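Local coordinates for ErfK/YbiS/YcfS/YnhG family protein (Xylanimonas cellulosilytica, PDB 4LPQ) that probably cross-links peptidoglycan as an L,D-transpeptidase, its catalytic domain following a putative peptidoglycan-binding domain in the chain, at residues G17-V20 with L21-Q24; Q25-D29 with L30-I34; W43-Q46 with Q47-A51; W50-Q53 with K54-L58. All coordinates share one frame; numbering follows the deposited sequence.

Contact 1. Residues G17-V20 with L21-Q24; sequences GPEV and LALQ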
loop_
_atom_site.group_PDB
_atom_site.type_symbol
_atom_site.label_atom_id
_atom_site.label_comp_id
_atom_site.label_asym_id
_atom_site.label_seq_id
_atom_site.Cartn_x
_atom_site.Cartn_y
_atom_site.Cartn_z
ATOM N N GLY A 17 0.003 -19.253 14.635
ATOM C CA GLY A 17 0.003 -20.649 14.309
ATOM C C GLY A 17 0.333 -20.971 12.855
ATOM O O GLY A 17 0.592 -20.086 12.060
ATOM N N PRO A 18 0.299 -22.257 12.535
ATOM C CA PRO A 18 0.668 -22.764 11.247
ATOM C C PRO A 18 -0.158 -22.121 10.149
ATOM O O PRO A 18 0.368 -21.943 9.038
ATOM C CB PRO A 18 0.439 -24.243 11.362
ATOM C CG PRO A 18 -0.329 -24.480 12.578
ATOM C CD PRO A 18 -0.017 -23.360 13.463
ATOM N N GLU A 19 -1.440 -21.909 10.367
ATOM C CA GLU A 19 -2.244 -21.307 9.299
ATOM C C GLU A 19 -1.829 -19.850 9.024
ATOM O O GLU A 19 -1.909 -19.400 7.883
ATOM C CB GLU A 19 -3.719 -21.500 9.537
ATOM C CG GLU A 19 -4.005 -23.025 9.435
ATOM C CD GLU A 19 -3.366 -23.725 8.090
ATOM O OE1 GLU A 19 -3.850 -23.220 6.983
ATOM O OE2 GLU A 19 -2.437 -24.719 8.155
ATOM N N VAL A 20 -1.402 -19.148 10.072
ATOM C CA VAL A 20 -0.882 -17.812 9.869
ATOM C C VAL A 20 0.425 -17.880 9.069
ATOM O O VAL A 20 0.654 -17.099 8.144
ATOM C CB VAL A 20 -0.668 -17.087 11.168
ATOM C CG1 VAL A 20 0.031 -15.757 10.960
ATOM C CG2 VAL A 20 -1.971 -16.886 11.873
ATOM N N LEU A 21 1.319 -18.778 9.452
ATOM C CA LEU A 21 2.572 -18.958 8.753
ATOM C C LEU A 21 2.353 -19.196 7.229
ATOM O O LEU A 21 2.963 -18.570 6.366
ATOM C CB LEU A 21 3.407 -20.075 9.381
ATOM C CG LEU A 21 4.758 -20.328 8.663
ATOM C CD1 LEU A 21 5.599 -19.227 8.937
ATOM C CD2 LEU A 21 5.405 -21.516 9.310
ATOM N N ALA A 22 1.401 -20.104 6.943
ATOM C CA ALA A 22 1.060 -20.415 5.569
ATOM C C ALA A 22 0.496 -19.230 4.814
ATOM O O ALA A 22 0.907 -18.983 3.669
ATOM C CB ALA A 22 0.075 -21.578 5.552
ATOM N N LEU A 23 -0.335 -18.442 5.472
ATOM C CA LEU A 23 -0.843 -17.239 4.875
ATOM C C LEU A 23 0.280 -16.256 4.566
ATOM O O LEU A 23 0.316 -15.692 3.461
ATOM C CB LEU A 23 -1.795 -16.609 5.886
ATOM C CG LEU A 23 -2.205 -15.160 5.565
ATOM C CD1 LEU A 23 -3.107 -15.072 4.308
ATOM C CD2 LEU A 23 -2.984 -14.594 6.798
ATOM N N GLN A 24 1.176 -16.028 5.502
ATOM C CA GLN A 24 2.217 -15.076 5.320
ATOM C C GLN A 24 3.096 -15.518 4.148
ATOM O O GLN A 24 3.507 -14.681 3.329
ATOM C CB GLN A 24 3.073 -14.962 6.567
ATOM C CG GLN A 24 2.313 -14.337 7.712
ATOM C CD GLN A 24 3.047 -14.526 9.047
ATOM O OE1 GLN A 24 3.686 -15.556 9.311
ATOM N NE2 GLN A 24 2.948 -13.531 9.942
#
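Val20 and Gln24, one turn apart, form the tightly packed side of the start of helix 18-30. The Val20 methyl CG1 lies 3.8 Å from Gln24 CD, and the two side chains cross obliquely. Gln24 sets off with CG beside its own backbone N (chi1 -68°), a course that brings CG back along the helix to 3.3 Å from Val20 O. That carbonyl also receives the Gln24 N-H at 2.9 Å. Glutamine suits this buried place because its amide is used at both ends: OE1 accepts from Gly39 N, while NE2 donates to Asp38 OD1 and Thr45 OG1. Val20 is buried too, and its branched apolar side chain also packs on Gln9 and Ser15.

The other side is loose and open to solvent. Glu19 OE1 comes no nearer to Ala22 CB than 4.5 Å, so here the backbone does the holding, with Ala22 N reaching Pro18 O and Leu23 N reaching Glu19 O. Gly17, at the N-cap, accepts Leu21 N at 3.0 Å through its O; its positive phi of 129° would press a CB against the preceding carbonyl. Pro18 fits the first turn, where its missing N-H costs no helical bond. An acid such as Glu19 is probably also favourable near this positive helix end. The chemistry is thus uneven: backbone bonds build the turn, whereas the Gln24 amide ties it to the loop at Asp38-Gly39 and to helix 43-56.

Contact 2. Residues Q25-D29 with L30-I34; sequences QRLMD and LGYFI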
loop_
_atom_site.group_PDB
_atom_site.type_symbol
_atom_site.label_atom_id
_atom_site.label_comp_id
_atom_site.label_asym_id
_atom_site.label_seq_id
_atom_site.Cartn_x
_atom_site.Cartn_y
_atom_site.Cartn_z
ATOM N N GLN A 25 3.429 -16.816 4.078
ATOM C CA GLN A 25 4.238 -17.285 2.989
ATOM C C GLN A 25 3.561 -17.162 1.630
ATOM O O GLN A 25 4.192 -16.836 0.618
ATOM C CB GLN A 25 4.744 -18.685 3.246
ATOM C CG GLN A 25 5.862 -19.043 2.333
ATOM C CD GLN A 25 7.098 -18.184 2.437
ATOM O OE1 GLN A 25 7.729 -18.014 3.499
ATOM N NE2 GLN A 25 7.455 -17.605 1.291
ATOM N N ARG A 26 2.259 -17.435 1.579
ATOM C CA ARG A 26 1.537 -17.306 0.347
ATOM C C ARG A 26 1.457 -15.838 -0.158
ATOM O O ARG A 26 1.707 -15.561 -1.345
ATOM C CB ARG A 26 0.135 -17.864 0.537
ATOM C CG ARG A 26 -0.755 -17.797 -0.673
ATOM C CD ARG A 26 -0.152 -18.582 -1.836
ATOM N NE ARG A 26 -1.148 -18.749 -2.861
ATOM C CZ ARG A 26 -0.888 -19.128 -4.111
ATOM N NH1 ARG A 26 0.377 -19.341 -4.493
ATOM N NH2 ARG A 26 -1.840 -19.287 -5.023
ATOM N N LEU A 27 1.196 -14.917 0.784
ATOM C CA LEU A 27 1.254 -13.514 0.465
ATOM C C LEU A 27 2.605 -13.114 -0.091
ATOM O O LEU A 27 2.701 -12.423 -1.120
ATOM C CB LEU A 27 0.894 -12.670 1.682
ATOM C CG LEU A 27 -0.567 -12.753 2.121
ATOM C CD1 LEU A 27 -0.725 -12.218 3.496
ATOM C CD2 LEU A 27 -1.482 -12.006 1.143
HETATM N N MSE A 28 3.639 -13.581 0.609
HETATM C CA MSE A 28 5.019 -13.265 0.154
HETATM C C MSE A 28 5.218 -13.773 -1.260
HETATM O O MSE A 28 5.767 -13.061 -2.143
HETATM C CB MSE A 28 6.004 -13.857 1.150
HETATM C CG MSE A 28 7.430 -13.313 0.904
HETATM SE SE MSE A 28 8.748 -14.091 2.071
HETATM C CE MSE A 28 7.964 -13.580 3.772
ATOM N N ASP A 29 4.844 -15.043 -1.486
ATOM C CA ASP A 29 5.030 -15.672 -2.800
ATOM C C ASP A 29 4.324 -14.930 -3.915
ATOM O O ASP A 29 4.809 -14.849 -5.081
ATOM C CB ASP A 29 4.553 -17.137 -2.783
ATOM C CG ASP A 29 5.389 -18.042 -1.865
ATOM O OD1 ASP A 29 6.526 -17.709 -1.486
ATOM O OD2 ASP A 29 4.871 -19.190 -1.664
ATOM N N LEU A 30 3.138 -14.392 -3.626
ATOM C CA LEU A 30 2.342 -13.694 -4.590
ATOM C C LEU A 30 2.737 -12.236 -4.765
ATOM O O LEU A 30 2.133 -11.555 -5.630
ATOM C CB LEU A 30 0.873 -13.796 -4.226
ATOM C CG LEU A 30 0.221 -15.166 -4.313
ATOM C CD1 LEU A 30 -1.204 -15.073 -3.749
ATOM C CD2 LEU A 30 0.195 -15.658 -5.717
ATOM N N GLY A 31 3.683 -11.739 -3.987
ATOM C CA GLY A 31 4.169 -10.388 -4.138
ATOM C C GLY A 31 3.541 -9.308 -3.312
ATOM O O GLY A 31 3.851 -8.139 -3.450
ATOM N N TYR A 32 2.675 -9.711 -2.371
ATOM C CA TYR A 32 2.103 -8.754 -1.441
ATOM C C TYR A 32 3.168 -8.464 -0.410
ATOM O O TYR A 32 3.778 -9.378 0.128
ATOM C CB TYR A 32 0.821 -9.337 -0.819
ATOM C CG TYR A 32 -0.233 -9.444 -1.897
ATOM C CD1 TYR A 32 -0.302 -10.561 -2.735
ATOM C CD2 TYR A 32 -1.119 -8.409 -2.180
ATOM C CE1 TYR A 32 -1.193 -10.626 -3.759
ATOM C CE2 TYR A 32 -2.009 -8.440 -3.256
ATOM C CZ TYR A 32 -2.055 -9.581 -4.058
ATOM O OH TYR A 32 -2.977 -9.606 -5.052
ATOM N N PHE A 33 3.432 -7.199 -0.121
ATOM C CA PHE A 33 4.614 -6.840 0.667
ATOM C C PHE A 33 4.501 -7.298 2.089
ATOM O O PHE A 33 3.610 -6.891 2.840
ATOM C CB PHE A 33 4.777 -5.320 0.666
ATOM C CG PHE A 33 6.004 -4.886 1.429
ATOM C CD1 PHE A 33 7.247 -5.046 0.873
ATOM C CD2 PHE A 33 5.911 -4.497 2.707
ATOM C CE1 PHE A 33 8.384 -4.749 1.619
ATOM C CE2 PHE A 33 6.998 -4.171 3.418
ATOM C CZ PHE A 33 8.239 -4.301 2.911
ATOM N N ILE A 34 5.448 -8.153 2.455
ATOM C CA ILE A 34 5.570 -8.731 3.796
ATOM C C ILE A 34 7.007 -9.260 3.889
ATOM O O ILE A 34 7.504 -9.975 2.983
ATOM C CB ILE A 34 4.518 -9.839 4.051
ATOM C CG1 ILE A 34 4.472 -10.236 5.520
ATOM C CG2 ILE A 34 4.649 -11.023 3.141
ATOM C CD1 ILE A 34 3.293 -11.183 5.811
HETATM O O HOH W 1 6.045 -10.230 -1.144
#
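Arg26 lies against Leu30 one turn further on, where helix 18-30 ends. Beyond CB, with chi1 fully extended at 180°, the arginine chain bends at chi2 (60°) and folds along the leucine. CG and CD pass Leu30 CD1, and NE sits 3.8 Å from the same methyl. At the tip, CZ and NH1 meet the other methyl, CD2, which lies over one face of the guanidinium near its rim. The leucine thus packs against the flat group without competing for its N-H bonds, and NH2 donates to Leu72 O.

Leu27 CD2 touches Tyr32 CB at 4.0 Å on the buried side; CB of Met28, a selenomethionine at the margin, meets Ile34 CG2 at 3.7 Å. One water donates to both Met28 O and Tyr32 O, bridging the last turn to the departing chain. On the outer surface Gln25 NE2 bonds Asp29 OD1.

The turn itself closes with Tyr32 N bonded to Leu27 O at 3.0 Å and Gly31 N to Met28 O at 3.1 Å. Gly31 has a phi of 93°, at which a CB would jam against the preceding carbonyl. These two bonds, together with the apolar Leu27-Tyr32 pair that spans them, make up a classic Schellman motif.

Contact 3. Residues W43-Q46 with Q47-A51; sequences WATQ and QAVWA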
loop_
_atom_site.group_PDB
_atom_site.type_symbol
_atom_site.label_atom_id
_atom_site.label_comp_id
_atom_site.label_asym_id
_atom_site.label_seq_id
_atom_site.Cartn_x
_atom_site.Cartn_y
_atom_site.Cartn_z
ATOM N N TRP A 43 0.990 -6.304 12.924
ATOM C CA TRP A 43 0.749 -5.137 12.105
ATOM C C TRP A 43 1.190 -5.269 10.665
ATOM O O TRP A 43 0.505 -4.819 9.725
ATOM C CB TRP A 43 1.352 -3.904 12.784
ATOM C CG TRP A 43 0.964 -2.592 12.297
ATOM C CD1 TRP A 43 0.050 -1.750 12.822
ATOM C CD2 TRP A 43 1.578 -1.879 11.219
ATOM N NE1 TRP A 43 -0.036 -0.581 12.093
ATOM C CE2 TRP A 43 0.922 -0.639 11.109
ATOM C CE3 TRP A 43 2.586 -2.188 10.287
ATOM C CZ2 TRP A 43 1.222 0.294 10.141
ATOM C CZ3 TRP A 43 2.927 -1.208 9.334
ATOM C CH2 TRP A 43 2.206 -0.017 9.263
ATOM N N ALA A 44 2.407 -5.839 10.491
ATOM C CA ALA A 44 2.964 -5.971 9.164
ATOM C C ALA A 44 2.136 -6.931 8.302
ATOM O O ALA A 44 1.856 -6.694 7.125
ATOM C CB ALA A 44 4.407 -6.414 9.254
ATOM N N THR A 45 1.704 -8.010 8.929
ATOM C CA THR A 45 0.848 -8.938 8.247
ATOM C C THR A 45 -0.492 -8.323 7.886
ATOM O O THR A 45 -1.047 -8.529 6.809
ATOM C CB THR A 45 0.647 -10.252 9.080
ATOM O OG1 THR A 45 1.894 -10.883 9.254
ATOM C CG2 THR A 45 -0.292 -11.225 8.404
ATOM N N GLN A 46 -1.001 -7.466 8.795
ATOM C CA GLN A 46 -2.234 -6.752 8.510
ATOM C C GLN A 46 -2.141 -5.950 7.256
ATOM O O GLN A 46 -3.092 -5.917 6.445
ATOM C CB GLN A 46 -2.613 -5.876 9.721
ATOM C CG GLN A 46 -3.926 -5.155 9.576
ATOM C CD GLN A 46 -4.993 -6.140 9.711
ATOM O OE1 GLN A 46 -5.554 -6.294 10.743
ATOM N NE2 GLN A 46 -5.311 -6.810 8.616
ATOM N N GLN A 47 -1.058 -5.224 7.070
ATOM C CA GLN A 47 -0.884 -4.424 5.867
ATOM C C GLN A 47 -0.979 -5.303 4.605
ATOM O O GLN A 47 -1.615 -4.936 3.638
ATOM C CB GLN A 47 0.441 -3.662 5.884
ATOM C CG GLN A 47 0.520 -2.562 6.939
ATOM C CD GLN A 47 -0.399 -1.419 6.580
ATOM O OE1 GLN A 47 -1.376 -1.093 7.408
ATOM N NE2 GLN A 47 -0.178 -0.822 5.512
ATOM N N ALA A 48 -0.335 -6.463 4.681
ATOM C CA ALA A 48 -0.343 -7.353 3.507
ATOM C C ALA A 48 -1.701 -7.953 3.223
ATOM O O ALA A 48 -2.136 -8.080 2.086
ATOM C CB ALA A 48 0.681 -8.464 3.674
ATOM N N VAL A 49 -2.416 -8.374 4.311
ATOM C CA VAL A 49 -3.787 -8.867 4.122
ATOM C C VAL A 49 -4.730 -7.845 3.541
ATOM O O VAL A 49 -5.529 -8.136 2.673
ATOM C CB VAL A 49 -4.348 -9.513 5.418
ATOM C CG1 VAL A 49 -5.798 -9.947 5.282
ATOM C CG2 VAL A 49 -3.500 -10.726 5.824
ATOM N N TRP A 50 -4.654 -6.629 4.074
ATOM C CA TRP A 50 -5.468 -5.538 3.539
ATOM C C TRP A 50 -5.142 -5.303 2.085
ATOM O O TRP A 50 -6.016 -5.130 1.266
ATOM C CB TRP A 50 -5.269 -4.302 4.343
ATOM C CG TRP A 50 -5.972 -4.276 5.691
ATOM C CD1 TRP A 50 -6.995 -5.059 6.119
ATOM C CD2 TRP A 50 -5.708 -3.379 6.769
ATOM N NE1 TRP A 50 -7.419 -4.688 7.376
ATOM C CE2 TRP A 50 -6.651 -3.653 7.828
ATOM C CE3 TRP A 50 -4.811 -2.359 6.951
ATOM C CZ2 TRP A 50 -6.638 -2.969 9.021
ATOM C CZ3 TRP A 50 -4.799 -1.651 8.126
ATOM C CH2 TRP A 50 -5.707 -1.949 9.141
ATOM N N ALA A 51 -3.833 -5.316 1.720
ATOM C CA ALA A 51 -3.473 -5.154 0.305
ATOM C C ALA A 51 -4.085 -6.224 -0.540
ATOM O O ALA A 51 -4.535 -5.992 -1.648
ATOM C CB ALA A 51 -2.003 -5.168 0.169
#
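An amide-on-indole stack, Gln46 on Trp50, dominates this one-turn contact within helix 43-56, the second helix of the three-helix putative peptidoglycan-binding domain. The Gln46 amide lies almost parallel to the indole, the planes only 9° apart. Its CG sits over the centre of the six-membered ring, 3.5 Å from the centroid, as a CH-pi contact. Gln46 reaches there because CG stands opposite the backbone N (chi1 -176°) and the chain then bends at chi2 (73°), laying the amide across the ring. Glutamine suits the site: its methylene carbons and flat amide can both rest on an aromatic face.

A second glutamine-tryptophan contact, a CH-pi contact through a methylene, lies one step earlier: buried Gln47 against exposed Trp43. Gln47 CG rides over one face of Trp43, 3.9 Å from the centroid of the six-membered ring and offset toward the rim. Gln47 also touches Ile172, consistent with this end of the helix lying near the catalytic domain.

On the buried side, Thr45 CG2 and Val49 CG2 meet at 4.1 Å, and beta-branched Val49 offers a compact apolar surface to Leu23 and Leu27 of helix 18-30. Under the whole row run regular helical bonds, such as Val49 N to Thr45 O. Over the pyrrole part of Trp50, Gln46 NE2 lies 3.2 Å from NE1; both atoms are donors, so the pair is stacked rather than hydrogen-bonded.

Contact 4. Residues W50-Q53 with K54-L58; sequences WAFQ and KAAGL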
loop_
_atom_site.group_PDB
_atom_site.type_symbol
_atom_site.label_atom_id
_atom_site.label_comp_id
_atom_site.label_asym_id
_atom_site.label_seq_id
_atom_site.Cartn_x
_atom_site.Cartn_y
_atom_site.Cartn_z
ATOM N N TRP A 50 -4.654 -6.629 4.074
ATOM C CA TRP A 50 -5.468 -5.538 3.539
ATOM C C TRP A 50 -5.142 -5.303 2.085
ATOM O O TRP A 50 -6.016 -5.130 1.266
ATOM C CB TRP A 50 -5.269 -4.302 4.343
ATOM C CG TRP A 50 -5.972 -4.276 5.691
ATOM C CD1 TRP A 50 -6.995 -5.059 6.119
ATOM C CD2 TRP A 50 -5.708 -3.379 6.769
ATOM N NE1 TRP A 50 -7.419 -4.688 7.376
ATOM C CE2 TRP A 50 -6.651 -3.653 7.828
ATOM C CE3 TRP A 50 -4.811 -2.359 6.951
ATOM C CZ2 TRP A 50 -6.638 -2.969 9.021
ATOM C CZ3 TRP A 50 -4.799 -1.651 8.126
ATOM C CH2 TRP A 50 -5.707 -1.949 9.141
ATOM N N ALA A 51 -3.833 -5.316 1.720
ATOM C CA ALA A 51 -3.473 -5.154 0.305
ATOM C C ALA A 51 -4.085 -6.224 -0.540
ATOM O O ALA A 51 -4.535 -5.992 -1.648
ATOM C CB ALA A 51 -2.003 -5.168 0.169
ATOM N N PHE A 52 -4.078 -7.461 -0.033
ATOM C CA PHE A 52 -4.635 -8.573 -0.768
ATOM C C PHE A 52 -6.121 -8.457 -0.983
ATOM O O PHE A 52 -6.655 -8.623 -2.063
ATOM C CB PHE A 52 -4.300 -9.884 -0.071
ATOM C CG PHE A 52 -4.786 -11.067 -0.881
ATOM C CD1 PHE A 52 -4.080 -11.495 -1.975
ATOM C CD2 PHE A 52 -5.985 -11.653 -0.625
ATOM C CE1 PHE A 52 -4.589 -12.426 -2.826
ATOM C CE2 PHE A 52 -6.494 -12.655 -1.467
ATOM C CZ PHE A 52 -5.804 -13.029 -2.612
ATOM N N GLN A 53 -6.837 -8.193 0.116
ATOM C CA GLN A 53 -8.299 -8.023 0.042
ATOM C C GLN A 53 -8.640 -6.874 -0.882
ATOM O O GLN A 53 -9.570 -6.990 -1.685
ATOM C CB GLN A 53 -8.960 -7.881 1.413
ATOM C CG GLN A 53 -8.842 -9.111 2.280
ATOM C CD GLN A 53 -9.408 -8.962 3.621
ATOM O OE1 GLN A 53 -9.245 -7.957 4.300
ATOM N NE2 GLN A 53 -10.087 -10.036 4.032
ATOM N N LYS A 54 -7.953 -5.741 -0.739
ATOM C CA LYS A 54 -8.145 -4.651 -1.698
ATOM C C LYS A 54 -7.939 -5.052 -3.157
ATOM O O LYS A 54 -8.757 -4.773 -4.009
ATOM C CB LYS A 54 -7.171 -3.515 -1.355
ATOM C CG LYS A 54 -7.530 -2.741 -0.080
ATOM C CD LYS A 54 -6.444 -1.784 0.328
ATOM C CE LYS A 54 -6.875 -0.746 1.303
ATOM N NZ LYS A 54 -5.772 0.277 1.480
ATOM N N ALA A 55 -6.829 -5.727 -3.421
ATOM C CA ALA A 55 -6.495 -6.074 -4.765
ATOM C C ALA A 55 -7.604 -6.963 -5.376
ATOM O O ALA A 55 -8.006 -6.840 -6.510
ATOM C CB ALA A 55 -5.166 -6.762 -4.799
ATOM N N ALA A 56 -8.047 -7.955 -4.580
ATOM C CA ALA A 56 -8.984 -8.970 -5.001
ATOM C C ALA A 56 -10.426 -8.438 -4.996
ATOM O O ALA A 56 -11.338 -9.206 -5.368
ATOM C CB ALA A 56 -8.831 -10.221 -4.152
ATOM N N GLY A 57 -10.676 -7.247 -4.521
ATOM C CA GLY A 57 -12.015 -6.698 -4.478
ATOM C C GLY A 57 -12.909 -7.208 -3.349
ATOM O O GLY A 57 -14.132 -7.192 -3.518
ATOM N N LEU A 58 -12.274 -7.686 -2.274
ATOM C CA LEU A 58 -12.989 -8.287 -1.168
ATOM C C LEU A 58 -13.188 -7.326 -0.045
ATOM O O LEU A 58 -12.489 -6.310 0.077
ATOM C CB LEU A 58 -12.155 -9.470 -0.674
ATOM C CG LEU A 58 -11.849 -10.477 -1.754
ATOM C CD1 LEU A 58 -11.009 -11.519 -1.193
ATOM C CD2 LEU A 58 -13.139 -11.023 -2.398
#
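Lys54 meets Trp50 across the last turns of helix 43-56, its N-H bonded to Trp50 O at 2.9 Å and its CG only 3.1 Å from the same oxygen. With CG beside the backbone N (chi1 -72°), the lysine chain then runs extended to place NZ on Asn110 OD1 and Gln95 O. The long chain suits a buried route whose charged end must reach polar partners in the catalytic part of the chain.

Ala55 follows, bonded to Ala51 O through its N and with CB 3.3 Å from that oxygen. Its single methyl leaves room for Tyr32, Tyr76 and Ile96, which pack around it. Ala56 comes next: its N bonds Phe52 O, and its CB lies 4.3 Å from Phe52 CE2, an oblique apolar touch on a ring that also packs on Ala71 and Leu72 of helix 66-74.

Gly57 leaves the helix with a phi of 78°, easy for glycine, and its N bonds back to Lys54 O at 3.2 Å. Leu58 N then bonds Gln53 O at 2.9 Å, completing a Schellman motif. Leu58 CB rests 4.1 Å from Gln53 CB before the side chain packs on helix 66-74; the Gln53 amide is bonded to Gly62 N and Asp61 OD1 and to Thr68 OG1 of that same helix. The chemistry implies a division of labour: backbone bonds end the helix, and the polar tips of Gln53 and Lys54 hold it to its surroundings.

Overall arrangement
All four contacts lie in the putative peptidoglycan-binding domain. Contacts 1 and 2 follow one another along helix 18-30; contacts 3 and 4 overlap at Trp50 and Ala51 on helix 43-56. Contacts 2 and 3 are mostly buried; the helices meet there through Leu27 on Val49, and the loop after the first adds Ile34 on Thr45. Contact 2 also reaches contact 4, where Tyr32 and Phe52 pack edge-to-face. Contact 1 is farthest from the chain's centre and has the most exposed side. Their chemistry follows position: a glycine at the N-cap position in contact 1, glycine-centred Schellman ends in contacts 2 and 4, and, in the first turns of helix 43-56 in contact 3, tryptophan rings each with one face under a glutamine.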